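Local coordinates for protein neuraminidase (Influenza A virus, PDB 4K3Y) that is a neuraminidase-like surface protein of a bat influenza A virus, a calcium-binding beta propeller whose substrate is not established by its fold alone, at residues V122-G127 against Y174-G179; F95-W100 against W111-V116; S101-H106 against R143-S148; A6-L11 against C151-C156. All blocks are in the same frame, centred on the assembly; numbering follows the deposited sequence.

Overall arrangement
Contacts 2, 3 and 1 all reach the four-stranded antiparallel sheet formed by strands 101-106, 111-117, 121-126 and 129-134, one blade of the propeller. Contact 2 joins it to the preceding blade, contact 1 to the following one, and contact 3 ties its first strand to the loop 143-148 that leads out of it. Contacts 2 and 3 have centres about 8 Å apart; contact 4, on the hairpin of the following blade, lies about 20 Å from contact 2. Along the chain, contact 2 closes before contact 1 opens, and both 2 and 3 are nested between 6-11 and 151-156. Together they fasten successive blades to one another and the N-terminal arm to the hairpin 151-156.

Contact 1: V122-G127 against Y174-G179; sequences VSILYG and YRLVNG. With NAG (2-acetamido-2-deoxy-beta-D-glucopyranose), chain H.
Gly179 O rests on Ile124 CG2 at 3.6 Å and receives a hydrogen bond from Thr131 OG1, a hydroxyl on the strand beside 122-127. Between the two segments themselves the join is made by packing, and the Tyr126 ring does most of it. Its CG stands anti to the backbone N (chi1 -168°). The Asn178-Gly179 peptide lies over one face of the ring, with Asn178 C 3.3 Å above the plane and over the centre. Toward the edge of that face, Gly179 N is 3.3 Å from Tyr126 CD1. Glycine at 179 allows the peptide to sit so close. The Asn178 amide is turned only 23° from the ring plane, and its OD1 comes 3.5 Å from Tyr126 OH; the hydroxyl is hydrogen-bonded to Asp107 OD2 instead. On its other branch Asn178 carries the sugar, ND2 being bonded to NAG C1 at 1.4 Å, so the tyrosine backs the root of an N-linked glycan in an Asn-Gly-Thr sequon. Two residues earlier on both segments, Ile124 CD1 meets Leu176 CD2 at 3.6 Å, the two side chains crossing obliquely. Arg329 of a second subunit packs on both Tyr126 and Asn178. Strand 121-126, flanked by 111-117 and 129-134, thus faces the end of strand 170-177 and the turn into 180-187, the third strands of two successive propeller blades.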
# COMPACT_ATOMS: atom_id res chain seq x y z
N VAL C 122 -23.66 -7.21 19.73
CA VAL C 122 -22.24 -7.09 19.45
C VAL C 122 -21.75 -8.22 18.57
O VAL C 122 -21.89 -9.39 18.92
CB VAL C 122 -21.42 -7.04 20.74
CG1 VAL C 122 -19.94 -7.20 20.42
CG2 VAL C 122 -21.70 -5.74 21.47
N SER C 123 -21.19 -7.88 17.41
CA SER C 123 -20.55 -8.87 16.57
C SER C 123 -19.07 -8.90 16.91
O SER C 123 -18.46 -7.86 17.18
CB SER C 123 -20.79 -8.59 15.08
OG SER C 123 -20.40 -7.28 14.70
N ILE C 124 -18.49 -10.09 16.94
CA ILE C 124 -17.05 -10.21 17.17
C ILE C 124 -16.31 -10.66 15.90
O ILE C 124 -16.65 -11.69 15.30
CB ILE C 124 -16.72 -11.17 18.34
CG1 ILE C 124 -17.54 -10.76 19.58
CG2 ILE C 124 -15.22 -11.17 18.62
CD1 ILE C 124 -17.26 -11.60 20.81
N LEU C 125 -15.33 -9.87 15.48
CA LEU C 125 -14.53 -10.23 14.32
C LEU C 125 -13.08 -10.55 14.69
O LEU C 125 -12.43 -9.80 15.42
CB LEU C 125 -14.60 -9.16 13.23
CG LEU C 125 -15.99 -8.85 12.66
CD1 LEU C 125 -16.65 -7.73 13.47
CD2 LEU C 125 -15.91 -8.49 11.20
N TYR C 126 -12.60 -11.70 14.20
CA TYR C 126 -11.23 -12.13 14.43
C TYR C 126 -10.57 -12.32 13.06
O TYR C 126 -11.02 -13.15 12.27
CB TYR C 126 -11.25 -13.44 15.20
CG TYR C 126 -9.90 -13.84 15.73
CD1 TYR C 126 -9.38 -13.22 16.85
CD2 TYR C 126 -9.16 -14.84 15.11
CE1 TYR C 126 -8.14 -13.58 17.35
CE2 TYR C 126 -7.92 -15.22 15.60
CZ TYR C 126 -7.41 -14.59 16.73
OH TYR C 126 -6.17 -14.95 17.23
N GLY C 127 -9.51 -11.57 12.79
CA GLY C 127 -9.14 -11.31 11.40
C GLY C 127 -10.31 -10.49 10.90
O GLY C 127 -10.77 -9.56 11.60
N TYR C 174 -15.77 -10.08 29.88
CA TYR C 174 -15.66 -11.14 28.87
C TYR C 174 -14.21 -11.58 28.64
O TYR C 174 -13.31 -10.74 28.51
CB TYR C 174 -16.31 -10.72 27.54
CG TYR C 174 -17.82 -10.77 27.55
CD1 TYR C 174 -18.57 -9.71 28.06
CD2 TYR C 174 -18.50 -11.87 27.04
CE1 TYR C 174 -19.95 -9.75 28.08
CE2 TYR C 174 -19.89 -11.92 27.06
CZ TYR C 174 -20.60 -10.85 27.58
OH TYR C 174 -21.98 -10.86 27.61
N ARG C 175 -14.00 -12.89 28.59
CA ARG C 175 -12.71 -13.44 28.22
C ARG C 175 -12.85 -14.04 26.82
O ARG C 175 -13.84 -14.70 26.52
CB ARG C 175 -12.25 -14.48 29.24
CG ARG C 175 -11.70 -15.79 28.64
CD ARG C 175 -11.09 -16.74 29.67
NE ARG C 175 -11.92 -16.95 30.85
CZ ARG C 175 -11.50 -16.75 32.10
NH1 ARG C 175 -10.25 -16.36 32.32
NH2 ARG C 175 -12.32 -16.96 33.12
N LEU C 176 -11.86 -13.80 25.96
CA LEU C 176 -11.94 -14.27 24.58
C LEU C 176 -10.67 -14.95 24.10
O LEU C 176 -9.56 -14.45 24.30
CB LEU C 176 -12.25 -13.11 23.63
CG LEU C 176 -13.59 -12.41 23.82
CD1 LEU C 176 -13.40 -10.95 23.51
CD2 LEU C 176 -14.65 -13.00 22.91
N VAL C 177 -10.86 -16.09 23.46
CA VAL C 177 -9.74 -16.78 22.85
C VAL C 177 -9.95 -16.86 21.34
O VAL C 177 -11.00 -17.33 20.89
CB VAL C 177 -9.56 -18.17 23.46
CG1 VAL C 177 -9.11 -19.15 22.41
CG2 VAL C 177 -8.56 -18.10 24.61
N ASN C 178 -8.98 -16.38 20.58
CA ASN C 178 -9.03 -16.43 19.11
C ASN C 178 -10.36 -15.98 18.51
O ASN C 178 -10.82 -16.53 17.51
CB ASN C 178 -8.73 -17.85 18.60
CG ASN C 178 -7.30 -18.28 18.87
OD1 ASN C 178 -6.51 -17.56 19.51
ND2 ASN C 178 -6.96 -19.48 18.39
N GLY C 179 -10.99 -14.98 19.12
CA GLY C 179 -12.23 -14.46 18.58
C GLY C 179 -13.50 -15.10 19.12
O GLY C 179 -14.60 -14.68 18.76
C1 NAG H . -5.55 -19.76 18.53
C2 NAG H . -5.47 -21.20 19.05
C3 NAG H . -4.02 -21.65 19.14
C4 NAG H . -3.28 -21.39 17.84
C5 NAG H . -3.48 -19.96 17.34
C6 NAG H . -2.91 -19.76 15.94
C7 NAG H . -7.20 -22.01 20.58
C8 NAG H . -7.44 -22.42 22.01
N2 NAG H . -6.09 -21.31 20.36
O3 NAG H . -3.96 -23.03 19.47
O4 NAG H . -1.91 -21.64 18.04
O5 NAG H . -4.85 -19.63 17.31
O6 NAG H . -3.73 -20.42 15.00
O7 NAG H . -8.00 -22.32 19.69

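Contact 2: F95-W100 against W111-V116; sequences FEAVGW and WTVLSV
A classic beta bulge, in which Glu96 and Ala97 both face Val79, turns both side chains toward Val113 and Ser115 where two propeller blades meet. Strand 94-98 is the outer strand of one blade, and the chain passes through Gly99 and Trp100 straight into the first strand of the next. Ala97 CB touches Ser115 CB at 3.8 Å and, more loosely, Val113 CG1 at 4.3 Å. The Glu96 chain, bent at chi2, crosses Val113 at about a right angle, leaving OE1 3.8 Å from Val113 CG2; its other oxygen, OE2, is hydrogen-bonded to Ser81 OG. Ser115 OG, anti to its backbone N (chi1 -174°), donates to Val98 O at 2.8 Å and approaches from above the carbonyl plane, 54° out of it. Next, Trp100 N donates to Val116 O at 3.1 Å, almost in line with the carbonyl (C=O...N angle 172°). The Trp100 indole comes up to the same oxygen, its CD1 lying 3.4 Å from Val116 O. On the outermost strand, Val98 packs on Pro23 of a second subunit. The chemistry is divided along the contact: apolar at the bulge, where a buried carboxylate has its polar partner on its own sheet, and polar at the crossover, where a hydroxyl and an amide help hold the chain as it passes from blade to blade without regular strand pairing.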
# COMPACT_ATOMS: atom_id res chain seq x y z
N PHE C 95 -10.90 -1.14 6.28
CA PHE C 95 -12.27 -1.38 6.74
C PHE C 95 -12.28 -2.54 7.76
O PHE C 95 -11.54 -3.51 7.61
CB PHE C 95 -13.18 -1.68 5.55
CG PHE C 95 -14.52 -2.23 5.93
CD1 PHE C 95 -15.53 -1.39 6.39
CD2 PHE C 95 -14.78 -3.59 5.81
CE1 PHE C 95 -16.76 -1.90 6.74
CE2 PHE C 95 -16.02 -4.10 6.15
CZ PHE C 95 -17.01 -3.25 6.62
N GLU C 96 -13.10 -2.43 8.79
CA GLU C 96 -12.99 -3.34 9.92
C GLU C 96 -14.27 -4.10 10.26
O GLU C 96 -14.23 -5.32 10.52
CB GLU C 96 -12.45 -2.59 11.14
CG GLU C 96 -10.99 -2.17 11.01
CD GLU C 96 -10.01 -3.31 11.32
OE1 GLU C 96 -10.47 -4.47 11.52
OE2 GLU C 96 -8.78 -3.03 11.39
N ALA C 97 -15.39 -3.40 10.26
CA ALA C 97 -16.66 -3.97 10.69
C ALA C 97 -17.80 -3.01 10.40
O ALA C 97 -17.58 -1.88 9.99
CB ALA C 97 -16.63 -4.32 12.19
N VAL C 98 -19.02 -3.48 10.64
CA VAL C 98 -20.19 -2.61 10.61
C VAL C 98 -20.54 -2.27 12.04
O VAL C 98 -20.62 -3.16 12.89
CB VAL C 98 -21.38 -3.32 9.97
CG1 VAL C 98 -22.43 -2.31 9.54
CG2 VAL C 98 -20.91 -4.14 8.78
N GLY C 99 -20.72 -0.99 12.32
CA GLY C 99 -21.11 -0.57 13.65
C GLY C 99 -20.93 0.91 13.90
O GLY C 99 -20.39 1.63 13.06
N TRP C 100 -21.40 1.36 15.07
CA TRP C 100 -21.20 2.74 15.51
C TRP C 100 -20.31 2.78 16.73
O TRP C 100 -19.91 3.85 17.19
CB TRP C 100 -22.53 3.42 15.87
CG TRP C 100 -23.76 2.60 15.63
CD1 TRP C 100 -24.19 1.53 16.37
CD2 TRP C 100 -24.74 2.79 14.60
NE1 TRP C 100 -25.37 1.04 15.85
CE2 TRP C 100 -25.73 1.80 14.77
CE3 TRP C 100 -24.87 3.71 13.55
CZ2 TRP C 100 -26.84 1.71 13.92
CZ3 TRP C 100 -25.97 3.61 12.71
CH2 TRP C 100 -26.94 2.62 12.90
N TRP C 111 -6.17 -9.40 14.89
CA TRP C 111 -7.01 -8.38 15.51
C TRP C 111 -8.40 -8.93 15.87
O TRP C 111 -9.13 -9.47 15.01
CB TRP C 111 -7.19 -7.18 14.58
CG TRP C 111 -6.00 -6.30 14.53
CD1 TRP C 111 -5.08 -6.23 13.53
CD2 TRP C 111 -5.59 -5.36 15.53
NE1 TRP C 111 -4.11 -5.31 13.85
CE2 TRP C 111 -4.40 -4.75 15.07
CE3 TRP C 111 -6.11 -4.97 16.77
CZ2 TRP C 111 -3.72 -3.78 15.81
CZ3 TRP C 111 -5.43 -4.00 17.51
CH2 TRP C 111 -4.25 -3.42 17.02
N THR C 112 -8.76 -8.77 17.15
CA THR C 112 -10.13 -8.95 17.60
C THR C 112 -10.85 -7.59 17.62
O THR C 112 -10.36 -6.60 18.18
CB THR C 112 -10.17 -9.56 19.01
OG1 THR C 112 -9.40 -10.77 19.04
CG2 THR C 112 -11.61 -9.83 19.41
N VAL C 113 -12.01 -7.54 16.98
CA VAL C 113 -12.78 -6.31 16.94
C VAL C 113 -14.21 -6.54 17.43
O VAL C 113 -14.98 -7.28 16.80
CB VAL C 113 -12.82 -5.74 15.51
CG1 VAL C 113 -13.75 -4.53 15.44
CG2 VAL C 113 -11.42 -5.38 15.05
N LEU C 114 -14.57 -5.91 18.55
CA LEU C 114 -15.96 -5.94 19.00
C LEU C 114 -16.69 -4.72 18.48
O LEU C 114 -16.30 -3.59 18.77
CB LEU C 114 -16.06 -6.00 20.52
CG LEU C 114 -15.42 -7.27 21.08
CD1 LEU C 114 -13.97 -6.98 21.48
CD2 LEU C 114 -16.22 -7.82 22.25
N SER C 115 -17.75 -4.96 17.72
CA SER C 115 -18.49 -3.88 17.07
C SER C 115 -19.99 -3.99 17.34
O SER C 115 -20.61 -5.03 17.09
CB SER C 115 -18.21 -3.87 15.57
OG SER C 115 -18.81 -2.75 14.94
N VAL C 116 -20.57 -2.90 17.86
CA VAL C 116 -22.02 -2.80 18.09
C VAL C 116 -22.74 -2.35 16.82
O VAL C 116 -22.38 -1.35 16.22
CB VAL C 116 -22.36 -1.78 19.21
CG1 VAL C 116 -23.88 -1.64 19.37
CG2 VAL C 116 -21.73 -2.20 20.53

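Contact 3: S101-H106 against R143-S148; sequences SASSCH and RTQASS
Ser101 and Ser103, two residues apart on strand 101-106, turn toward the loop 143-148 and make its close side-chain contacts. Ser101 OG is hydrogen-bonded to Thr144 OG1 at 3.1 Å, and either hydroxyl could donate. Thr144 OG1 also accepts from Ala146 N at 3.2 Å, forming an ST turn. Ser103 OG, anti to its backbone N (chi1 -174°), points to Ser147 O; the model draws this hydrogen bond too short for its length to be trusted. Beside it Gln145 CG lies 3.4 Å from Ser103 OG, while the glutamine amide reaches on to Thr158 OG1 and Pro197 O. Interleaved with these serines, the strand makes weaker CA-H...O contacts, Ala102 O with Ala146 CA at 3.5 Å and Ser104 O with Ser148 CA at 3.3 Å. The solvent side is the partly exposed Ser101 end, where Arg143 leads away to a salt bridge with Glu195. The disulfide Cys105-Cys149 fastens the far end. The Ser101-Thr144 hydroxyl pair and the ST turn thus help hold an irregular loop to the strand, the Ser103 bond remaining doubtful, in a contact centred about 8 Å from the centre of the chain.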
# COMPACT_ATOMS: atom_id res chain seq x y z
N SER C 101 -20.00 1.61 17.27
CA SER C 101 -19.27 1.54 18.52
C SER C 101 -18.36 0.30 18.51
O SER C 101 -18.81 -0.82 18.26
CB SER C 101 -20.25 1.50 19.70
OG SER C 101 -19.60 1.18 20.93
N ALA C 102 -17.07 0.52 18.75
CA ALA C 102 -16.12 -0.57 18.67
C ALA C 102 -15.05 -0.53 19.75
O ALA C 102 -14.65 0.52 20.23
CB ALA C 102 -15.48 -0.64 17.27
N SER C 103 -14.61 -1.72 20.12
CA SER C 103 -13.39 -1.90 20.88
C SER C 103 -12.52 -2.88 20.07
O SER C 103 -13.06 -3.77 19.39
CB SER C 103 -13.74 -2.48 22.25
OG SER C 103 -12.60 -2.54 23.09
N SER C 104 -11.20 -2.71 20.09
CA SER C 104 -10.32 -3.72 19.46
C SER C 104 -9.11 -4.09 20.32
O SER C 104 -8.75 -3.34 21.22
CB SER C 104 -9.86 -3.29 18.07
OG SER C 104 -9.01 -2.17 18.16
N CYS C 105 -8.51 -5.24 20.02
CA CYS C 105 -7.32 -5.74 20.72
C CYS C 105 -6.57 -6.71 19.79
O CYS C 105 -7.15 -7.19 18.82
CB CYS C 105 -7.58 -6.37 22.08
SG CYS C 105 -9.33 -6.62 22.52
N HIS C 106 -5.29 -7.00 20.06
CA HIS C 106 -4.52 -7.95 19.23
C HIS C 106 -3.74 -8.94 20.09
O HIS C 106 -3.02 -8.54 21.01
CB HIS C 106 -3.59 -7.19 18.29
CG HIS C 106 -2.94 -8.05 17.24
ND1 HIS C 106 -1.95 -8.95 17.54
CD2 HIS C 106 -3.13 -8.11 15.91
CE1 HIS C 106 -1.56 -9.56 16.42
NE2 HIS C 106 -2.27 -9.06 15.43
N ARG C 143 -23.08 -1.85 24.82
CA ARG C 143 -22.04 -0.83 24.68
C ARG C 143 -20.64 -1.37 24.92
O ARG C 143 -20.34 -1.87 26.02
CB ARG C 143 -22.27 0.30 25.69
CG ARG C 143 -23.45 1.22 25.42
CD ARG C 143 -23.99 1.75 26.74
NE ARG C 143 -25.20 1.01 27.10
CZ ARG C 143 -25.59 0.75 28.34
NH1 ARG C 143 -24.88 1.17 29.38
NH2 ARG C 143 -26.71 0.08 28.54
N THR C 144 -19.77 -1.26 23.92
CA THR C 144 -18.34 -1.59 24.12
C THR C 144 -17.62 -0.52 24.94
O THR C 144 -18.18 0.54 25.24
CB THR C 144 -17.60 -1.74 22.79
OG1 THR C 144 -17.28 -0.45 22.26
CG2 THR C 144 -18.46 -2.51 21.79
N GLN C 145 -16.36 -0.78 25.28
CA GLN C 145 -15.64 0.14 26.15
C GLN C 145 -15.04 1.31 25.38
O GLN C 145 -14.45 2.22 25.98
CB GLN C 145 -14.56 -0.58 26.93
CG GLN C 145 -13.81 -1.61 26.11
CD GLN C 145 -12.79 -2.38 26.93
OE1 GLN C 145 -12.50 -3.55 26.65
NE2 GLN C 145 -12.22 -1.72 27.93
N ALA C 146 -15.22 1.29 24.05
CA ALA C 146 -14.81 2.40 23.19
C ALA C 146 -13.35 2.75 23.44
O ALA C 146 -12.98 3.92 23.61
CB ALA C 146 -15.69 3.64 23.41
N SER C 147 -12.55 1.70 23.43
CA SER C 147 -11.18 1.73 23.89
C SER C 147 -10.57 0.38 23.55
O SER C 147 -11.25 -0.54 23.12
CB SER C 147 -11.15 1.93 25.40
OG SER C 147 -9.81 1.90 25.87
N SER C 148 -9.26 0.27 23.74
CA SER C 148 -8.59 -0.98 23.51
C SER C 148 -9.05 -2.04 24.51
O SER C 148 -9.22 -1.73 25.70
CB SER C 148 -7.08 -0.79 23.63
OG SER C 148 -6.40 -2.00 23.33

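Contact 4: A6-L11 against C151-C156; sequences ATPLVL and CNDGTC. With NAG (2-acetamido-2-deoxy-beta-D-glucopyranose), chain B.
Asn152 and Leu11 meet through one side-chain carbonyl. The asparagine CG stands anti to the backbone N (chi1 -152°), which carries the amide toward the N-terminal arm, and OD1 accepts from Leu11 N at 2.8 Å, the donor tilted 21° from the carbonyl plane. The same oxygen also lies 3.2 Å from Val10 CA. One residue further along the hairpin the roles reverse: Asp153 N donates to Leu9 O at 2.7 Å, in a nearly straight bond. The leucines on either side of Val10 close on the hairpin's first strand. In Leu9 the first torsion puts CG anti to the backbone N, and a chi2 of 138°, off the usual values, then turns CD2 to 3.8 Å from Cys151 O. Leu11 brings CD1 to 3.9 Å from that same Cys151 O. Leu11 also packs on Tyr201, as does Asn152. Farther toward the N terminus, Pro8 CB touches Gly154 N at 3.8 Å and Asp153 OD1 at 3.9 Å, while the proline also reaches Phe109. The arm lies against a disulfide-closed type I' turn from Asn152 to Thr155, with Asp153 and Gly154 both at positive phi and Cys151 SG bonded to Cys156 SG at 2.0 Å. Two good hydrogen bonds to this turn, with leucine methyls resting on Cys151 O, are consistent with an arm that lacks regular secondary structure being positioned in part by this hairpin; a backbone bond from Leu9 to Asp107 gives it a second hold.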
# COMPACT_ATOMS: atom_id res chain seq x y z
N ALA C 6 5.18 -15.32 14.97
CA ALA C 6 4.03 -16.27 15.06
C ALA C 6 3.81 -16.65 16.54
O ALA C 6 3.72 -17.90 16.82
CB ALA C 6 4.32 -17.60 14.18
N THR C 7 3.76 -15.66 17.45
CA THR C 7 3.73 -15.95 18.89
C THR C 7 2.76 -15.05 19.66
O THR C 7 2.55 -13.89 19.27
CB THR C 7 5.17 -15.89 19.49
OG1 THR C 7 5.61 -17.22 19.80
CG2 THR C 7 5.24 -15.01 20.77
N PRO C 8 2.16 -15.57 20.75
CA PRO C 8 1.22 -14.77 21.54
C PRO C 8 1.83 -13.47 22.08
O PRO C 8 2.98 -13.46 22.54
CB PRO C 8 0.86 -15.71 22.70
CG PRO C 8 1.07 -17.06 22.18
CD PRO C 8 2.28 -16.94 21.27
N LEU C 9 1.08 -12.41 21.92
CA LEU C 9 1.48 -11.13 22.50
C LEU C 9 1.55 -11.22 24.03
O LEU C 9 0.59 -11.66 24.70
CB LEU C 9 0.52 -10.02 22.07
CG LEU C 9 0.92 -8.57 22.42
CD1 LEU C 9 0.65 -7.64 21.26
CD2 LEU C 9 0.21 -8.07 23.68
N VAL C 10 2.69 -10.79 24.57
CA VAL C 10 2.89 -10.79 26.01
C VAL C 10 3.48 -9.46 26.49
O VAL C 10 4.50 -8.98 25.98
CB VAL C 10 3.75 -12.00 26.46
CG1 VAL C 10 4.94 -12.19 25.54
CG2 VAL C 10 4.19 -11.84 27.91
N LEU C 11 2.79 -8.87 27.46
CA LEU C 11 3.13 -7.55 27.97
C LEU C 11 4.10 -7.66 29.14
O LEU C 11 4.11 -8.68 29.85
CB LEU C 11 1.86 -6.83 28.44
CG LEU C 11 0.71 -6.66 27.45
CD1 LEU C 11 -0.53 -6.15 28.17
CD2 LEU C 11 1.08 -5.72 26.31
N CYS C 151 -5.24 -7.91 25.68
CA CYS C 151 -4.79 -9.27 25.39
C CYS C 151 -3.50 -9.56 26.11
O CYS C 151 -2.59 -8.73 26.16
CB CYS C 151 -4.52 -9.45 23.90
SG CYS C 151 -5.97 -9.37 22.88
N ASN C 152 -3.40 -10.76 26.66
CA ASN C 152 -2.11 -11.21 27.15
C ASN C 152 -1.98 -12.72 27.07
O ASN C 152 -2.81 -13.45 27.63
CB ASN C 152 -1.86 -10.73 28.58
CG ASN C 152 -0.39 -10.56 28.88
OD1 ASN C 152 0.42 -10.31 27.98
ND2 ASN C 152 -0.04 -10.71 30.15
N ASP C 153 -0.95 -13.16 26.35
CA ASP C 153 -0.63 -14.58 26.25
C ASP C 153 -1.82 -15.37 25.70
O ASP C 153 -2.25 -16.35 26.31
CB ASP C 153 -0.20 -15.10 27.62
CG ASP C 153 0.65 -16.35 27.54
OD1 ASP C 153 1.34 -16.54 26.51
OD2 ASP C 153 0.64 -17.14 28.50
N GLY C 154 -2.37 -14.91 24.57
CA GLY C 154 -3.43 -15.64 23.89
C GLY C 154 -4.88 -15.27 24.23
O GLY C 154 -5.75 -15.33 23.35
N THR C 155 -5.15 -14.92 25.49
CA THR C 155 -6.52 -14.55 25.86
C THR C 155 -6.74 -13.02 25.85
O THR C 155 -5.84 -12.24 26.19
CB THR C 155 -6.98 -15.17 27.21
OG1 THR C 155 -6.42 -14.44 28.30
CG2 THR C 155 -6.57 -16.64 27.30
N CYS C 156 -7.94 -12.61 25.43
CA CYS C 156 -8.29 -11.19 25.39
C CYS C 156 -9.46 -10.90 26.30
O CYS C 156 -10.43 -11.66 26.35
CB CYS C 156 -8.63 -10.75 23.97
SG CYS C 156 -7.27 -10.92 22.80
C1 NAG B . -1.56 -22.90 17.44
C2 NAG B . -0.04 -23.01 17.29
C3 NAG B . 0.33 -24.34 16.65
C4 NAG B . -0.40 -25.51 17.31
C5 NAG B . -1.89 -25.23 17.46
C6 NAG B . -2.62 -26.35 18.20
C7 NAG B . 1.28 -20.97 17.11
C8 NAG B . 1.98 -20.00 16.19
N2 NAG B . 0.49 -21.88 16.54
O3 NAG B . 1.72 -24.53 16.79
O4 NAG B . -0.21 -26.67 16.52
O5 NAG B . -2.07 -24.01 18.16
O6 NAG B . -1.98 -26.66 19.42
O7 NAG B . 1.45 -20.89 18.33